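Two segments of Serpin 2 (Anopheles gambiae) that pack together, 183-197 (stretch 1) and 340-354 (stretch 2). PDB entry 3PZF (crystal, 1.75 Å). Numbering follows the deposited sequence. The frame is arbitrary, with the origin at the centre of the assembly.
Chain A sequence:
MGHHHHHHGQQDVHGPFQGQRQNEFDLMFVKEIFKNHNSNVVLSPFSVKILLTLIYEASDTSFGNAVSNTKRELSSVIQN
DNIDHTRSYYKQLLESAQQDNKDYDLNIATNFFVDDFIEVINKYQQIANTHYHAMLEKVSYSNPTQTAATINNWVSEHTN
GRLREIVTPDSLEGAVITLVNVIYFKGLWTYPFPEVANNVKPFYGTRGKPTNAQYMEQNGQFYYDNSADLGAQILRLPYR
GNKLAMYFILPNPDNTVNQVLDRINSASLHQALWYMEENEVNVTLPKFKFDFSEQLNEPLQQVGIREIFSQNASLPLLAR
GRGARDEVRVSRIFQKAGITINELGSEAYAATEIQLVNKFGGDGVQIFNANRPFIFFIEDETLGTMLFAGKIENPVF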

# COMPACT_ATOMS: atom_id res chain seq x y z
N ILE A 183 -1.01 5.24 -5.83
CA ILE A 183 0.35 5.40 -5.34
C ILE A 183 1.28 4.94 -6.44
O ILE A 183 0.92 4.07 -7.24
CB ILE A 183 0.61 4.58 -4.08
CG1 ILE A 183 2.01 4.92 -3.53
CG2 ILE A 183 0.47 3.08 -4.39
CD1 ILE A 183 2.30 4.31 -2.15
N TYR A 184 2.45 5.57 -6.52
CA TYR A 184 3.41 5.26 -7.58
C TYR A 184 4.79 5.33 -6.96
O TYR A 184 5.05 6.18 -6.09
CB TYR A 184 3.27 6.26 -8.74
CG TYR A 184 4.49 6.33 -9.63
CD1 TYR A 184 4.65 5.46 -10.70
CD2 TYR A 184 5.50 7.26 -9.40
CE1 TYR A 184 5.76 5.53 -11.53
CE2 TYR A 184 6.61 7.35 -10.22
CZ TYR A 184 6.74 6.48 -11.28
OH TYR A 184 7.86 6.55 -12.08
N PHE A 185 5.67 4.42 -7.37
CA PHE A 185 7.00 4.38 -6.78
C PHE A 185 8.03 3.91 -7.79
O PHE A 185 7.90 2.85 -8.38
CB PHE A 185 7.03 3.44 -5.58
CG PHE A 185 8.41 3.13 -5.10
CD1 PHE A 185 9.27 4.14 -4.69
CD2 PHE A 185 8.87 1.83 -5.07
CE1 PHE A 185 10.56 3.85 -4.26
CE2 PHE A 185 10.16 1.53 -4.63
CZ PHE A 185 11.00 2.55 -4.23
N LYS A 186 9.04 4.75 -7.99
CA LYS A 186 10.20 4.41 -8.77
C LYS A 186 11.42 4.50 -7.87
O LYS A 186 11.63 5.50 -7.17
CB LYS A 186 10.36 5.39 -9.94
CG LYS A 186 11.65 5.18 -10.71
CD LYS A 186 11.84 6.21 -11.82
CE LYS A 186 10.69 6.18 -12.81
N GLY A 187 12.23 3.45 -7.87
CA GLY A 187 13.40 3.43 -7.01
C GLY A 187 14.47 2.47 -7.51
O GLY A 187 14.20 1.64 -8.35
N LEU A 188 15.68 2.59 -6.97
CA LEU A 188 16.82 1.75 -7.38
C LEU A 188 17.29 0.94 -6.21
O LEU A 188 17.44 1.45 -5.08
CB LEU A 188 18.00 2.62 -7.84
CG LEU A 188 17.81 3.36 -9.16
CD1 LEU A 188 18.93 4.38 -9.38
CD2 LEU A 188 17.77 2.35 -10.28
N TRP A 189 17.59 -0.33 -6.45
CA TRP A 189 18.20 -1.12 -5.39
C TRP A 189 19.57 -0.53 -5.05
O TRP A 189 20.33 -0.16 -5.94
CB TRP A 189 18.47 -2.55 -5.87
CG TRP A 189 17.28 -3.37 -6.25
CD1 TRP A 189 17.10 -4.05 -7.44
CD2 TRP A 189 16.13 -3.65 -5.46
NE1 TRP A 189 15.90 -4.72 -7.43
CE2 TRP A 189 15.28 -4.49 -6.23
CE3 TRP A 189 15.71 -3.27 -4.18
CZ2 TRP A 189 14.05 -4.96 -5.75
CZ3 TRP A 189 14.48 -3.73 -3.71
CH2 TRP A 189 13.67 -4.56 -4.49
N THR A 190 19.91 -0.50 -3.76
CA THR A 190 21.27 -0.21 -3.37
C THR A 190 22.21 -1.28 -3.97
O THR A 190 23.33 -1.00 -4.39
CB THR A 190 21.39 -0.20 -1.85
OG1 THR A 190 20.44 0.74 -1.32
CG2 THR A 190 22.81 0.17 -1.42
N TYR A 191 21.72 -2.51 -4.04
CA TYR A 191 22.53 -3.63 -4.54
C TYR A 191 21.79 -4.28 -5.73
O TYR A 191 20.96 -5.15 -5.56
CB TYR A 191 22.76 -4.66 -3.43
CG TYR A 191 23.47 -4.05 -2.24
CD1 TYR A 191 24.80 -3.66 -2.35
CD2 TYR A 191 22.80 -3.80 -1.05
CE1 TYR A 191 25.47 -3.08 -1.28
CE2 TYR A 191 23.46 -3.21 0.03
CZ TYR A 191 24.79 -2.86 -0.10
OH TYR A 191 25.44 -2.27 0.96
N PRO A 192 22.08 -3.81 -6.93
CA PRO A 192 21.29 -4.33 -8.07
C PRO A 192 21.72 -5.75 -8.41
O PRO A 192 22.88 -6.12 -8.14
CB PRO A 192 21.66 -3.39 -9.22
CG PRO A 192 22.99 -2.79 -8.83
CD PRO A 192 22.96 -2.69 -7.32
N PHE A 193 20.81 -6.54 -8.98
CA PHE A 193 21.16 -7.88 -9.49
C PHE A 193 21.90 -7.83 -10.81
O PHE A 193 21.62 -6.98 -11.66
CB PHE A 193 19.88 -8.68 -9.71
CG PHE A 193 19.13 -8.96 -8.44
CD1 PHE A 193 19.24 -10.21 -7.83
CD2 PHE A 193 18.34 -7.99 -7.84
CE1 PHE A 193 18.54 -10.50 -6.68
CE2 PHE A 193 17.64 -8.27 -6.68
CZ PHE A 193 17.76 -9.53 -6.08
N PRO A 194 22.83 -8.78 -11.02
CA PRO A 194 23.40 -8.93 -12.36
C PRO A 194 22.26 -9.21 -13.35
O PRO A 194 21.29 -9.87 -12.99
CB PRO A 194 24.30 -10.16 -12.23
CG PRO A 194 24.53 -10.35 -10.79
CD PRO A 194 23.34 -9.79 -10.07
N GLU A 195 22.36 -8.69 -14.57
CA GLU A 195 21.35 -8.96 -15.58
C GLU A 195 21.74 -10.22 -16.36
O GLU A 195 22.84 -10.30 -16.90
CB GLU A 195 21.20 -7.77 -16.53
CG GLU A 195 20.52 -6.56 -15.90
CD GLU A 195 20.60 -5.29 -16.75
OE1 GLU A 195 19.73 -4.41 -16.59
OE2 GLU A 195 21.54 -5.18 -17.57
N VAL A 196 20.84 -11.20 -16.39
CA VAL A 196 21.03 -12.44 -17.16
C VAL A 196 19.92 -12.54 -18.20
O VAL A 196 18.74 -12.41 -17.87
CB VAL A 196 20.97 -13.68 -16.24
CG1 VAL A 196 20.81 -14.96 -17.05
CG2 VAL A 196 22.23 -13.75 -15.35
N ALA A 197 20.31 -12.77 -19.45
CA ALA A 197 19.35 -12.73 -20.57
C ALA A 197 18.26 -13.79 -20.40
O ALA A 197 17.07 -13.52 -20.54
CB ALA A 197 20.08 -12.95 -21.90
N THR A 340 6.56 -3.03 -9.68
CA THR A 340 7.47 -3.75 -10.56
C THR A 340 8.73 -4.02 -9.77
O THR A 340 9.17 -3.17 -9.00
CB THR A 340 7.84 -2.87 -11.74
OG1 THR A 340 6.65 -2.49 -12.45
CG2 THR A 340 8.81 -3.63 -12.70
N ILE A 341 9.30 -5.21 -9.89
CA ILE A 341 10.70 -5.37 -9.51
C ILE A 341 11.46 -6.02 -10.67
O ILE A 341 10.96 -6.95 -11.33
CB ILE A 341 10.96 -6.17 -8.16
CG1 ILE A 341 10.59 -7.66 -8.31
CG2 ILE A 341 10.23 -5.49 -6.96
CD1 ILE A 341 10.97 -8.52 -7.09
N ASN A 342 12.65 -5.49 -10.92
CA ASN A 342 13.61 -6.15 -11.80
C ASN A 342 15.04 -6.05 -11.24
O ASN A 342 15.22 -5.77 -10.05
CB ASN A 342 13.52 -5.58 -13.22
CG ASN A 342 13.97 -4.14 -13.32
OD1 ASN A 342 14.45 -3.56 -12.36
ND2 ASN A 342 13.86 -3.57 -14.52
N GLU A 343 16.06 -6.28 -12.06
CA GLU A 343 17.44 -6.30 -11.57
C GLU A 343 17.89 -4.97 -10.99
O GLU A 343 18.79 -4.92 -10.16
CB GLU A 343 18.39 -6.65 -12.70
CG GLU A 343 18.24 -8.09 -13.19
CD GLU A 343 17.17 -8.26 -14.26
OE1 GLU A 343 16.42 -7.30 -14.59
OE2 GLU A 343 17.09 -9.38 -14.77
N LEU A 344 17.32 -3.88 -11.47
CA LEU A 344 17.81 -2.57 -11.09
C LEU A 344 16.98 -1.94 -9.99
O LEU A 344 17.46 -1.02 -9.32
CB LEU A 344 17.82 -1.63 -12.29
CG LEU A 344 18.65 -2.15 -13.47
CD1 LEU A 344 18.71 -1.08 -14.55
CD2 LEU A 344 20.05 -2.55 -13.00
N GLY A 345 15.74 -2.39 -9.81
CA GLY A 345 14.90 -1.80 -8.78
C GLY A 345 13.42 -1.85 -9.15
O GLY A 345 12.96 -2.87 -9.61
N SER A 346 12.70 -0.75 -8.95
CA SER A 346 11.27 -0.70 -9.25
C SER A 346 11.00 0.46 -10.20
O SER A 346 11.33 1.60 -9.90
CB SER A 346 10.47 -0.53 -7.96
OG SER A 346 10.63 -1.66 -7.12
N GLU A 347 10.42 0.14 -11.36
CA GLU A 347 10.29 1.11 -12.46
C GLU A 347 11.66 1.68 -12.82
O GLU A 347 11.76 2.86 -13.20
CB GLU A 347 9.35 2.29 -12.09
CG GLU A 347 8.11 1.91 -11.27
CD GLU A 347 7.16 0.99 -12.04
OE1 GLU A 347 6.21 0.44 -11.43
OE2 GLU A 347 7.37 0.83 -13.26
N ALA A 348 12.70 0.85 -12.70
CA ALA A 348 14.08 1.27 -12.93
C ALA A 348 14.61 0.64 -14.20
O ALA A 348 14.52 -0.58 -14.37
CB ALA A 348 14.96 0.82 -11.72
N TYR A 349 15.17 1.44 -15.10
CA TYR A 349 15.78 0.88 -16.32
C TYR A 349 17.17 1.45 -16.57
O TYR A 349 17.75 1.24 -17.64
CB TYR A 349 14.91 1.14 -17.55
CG TYR A 349 13.43 1.15 -17.29
CD1 TYR A 349 12.74 -0.03 -17.04
CD2 TYR A 349 12.72 2.34 -17.29
CE1 TYR A 349 11.37 -0.02 -16.80
CE2 TYR A 349 11.37 2.37 -17.06
CZ TYR A 349 10.70 1.19 -16.81
OH TYR A 349 9.34 1.24 -16.58
N ALA A 350 17.68 2.19 -15.61
CA ALA A 350 19.04 2.69 -15.70
C ALA A 350 19.61 2.76 -14.29
O ALA A 350 18.90 3.10 -13.35
CB ALA A 350 19.08 4.06 -16.36
N ALA A 351 20.88 2.41 -14.16
CA ALA A 351 21.56 2.44 -12.88
C ALA A 351 22.94 3.03 -13.09
O ALA A 351 23.83 2.38 -13.66
CB ALA A 351 21.65 1.04 -12.29
N THR A 352 23.12 4.27 -12.63
CA THR A 352 24.40 4.96 -12.78
C THR A 352 25.53 4.19 -12.10
O THR A 352 26.70 4.41 -12.39
CB THR A 352 24.34 6.42 -12.22
OG1 THR A 352 24.04 6.40 -10.82
CG2 THR A 352 23.28 7.24 -12.95
N GLU A 353 25.18 3.26 -11.20
CA GLU A 353 26.20 2.51 -10.47
C GLU A 353 25.84 1.03 -10.28
O GLU A 353 24.73 0.70 -9.85
CB GLU A 353 26.43 3.14 -9.10
CG GLU A 353 27.47 2.41 -8.26
CD GLU A 353 27.50 2.91 -6.83
OE1 GLU A 353 26.45 3.37 -6.33
OE2 GLU A 353 28.57 2.84 -6.20
N ILE A 354 26.79 0.16 -10.59
CA ILE A 354 26.65 -1.26 -10.30
C ILE A 354 27.17 -1.56 -8.89
O ILE A 354 28.37 -1.75 -8.70
CB ILE A 354 27.43 -2.13 -11.30
CG1 ILE A 354 26.80 -2.02 -12.68
CG2 ILE A 354 27.45 -3.59 -10.84
CD1 ILE A 354 27.41 -2.96 -13.70
O HOH W 1 6.85 0.18 -8.94
O HOH W 2 20.16 -0.32 -8.67
O HOH W 3 18.47 -11.57 -14.46

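Stretch 1 enters as a strand, 183-188, and continues as loop; stretch 2 turns after I341 and returns as a short strand at G345 and S346, antiparallel to the first. G187 and S346 form the hydrogen-bonded pair: G187 N donates to S346 O and S346 N to G187 O, both at 2.9 Å. Backbone hydrogen bonding runs on into the loop, from W189 N to L344 O (3.0 Å) and from F193 N to E343 O (2.8 Å). Water 2 links W189 O to L344 O.

The two glycines suit crowded positions. A CB on G187 would strike CZ of F185, whose ring reaches S346 CB. One on G345 would clash with G187 O, and its backbone angles by themselves call for glycine. G345 CA lies over the face of the W189 five-membered ring, 3.5 Å from its centroid. That indole, largely apolar with one polar edge, packs CZ2 against I341 CG2 (4.0 Å) while NE1 donates to N342 O (2.9 Å).

Apolar side chains add two contacts: L188 CD2 meets A348 CB at 3.5 Å, and P192 CB approaches L344 CD2 at 4.2 Å. Buried E347 has its OE1 satisfied: it accepts from T340 OG1 (3.1 Å) and from water 1, which also donates to F185 O. Together the stretches bury 896 Å².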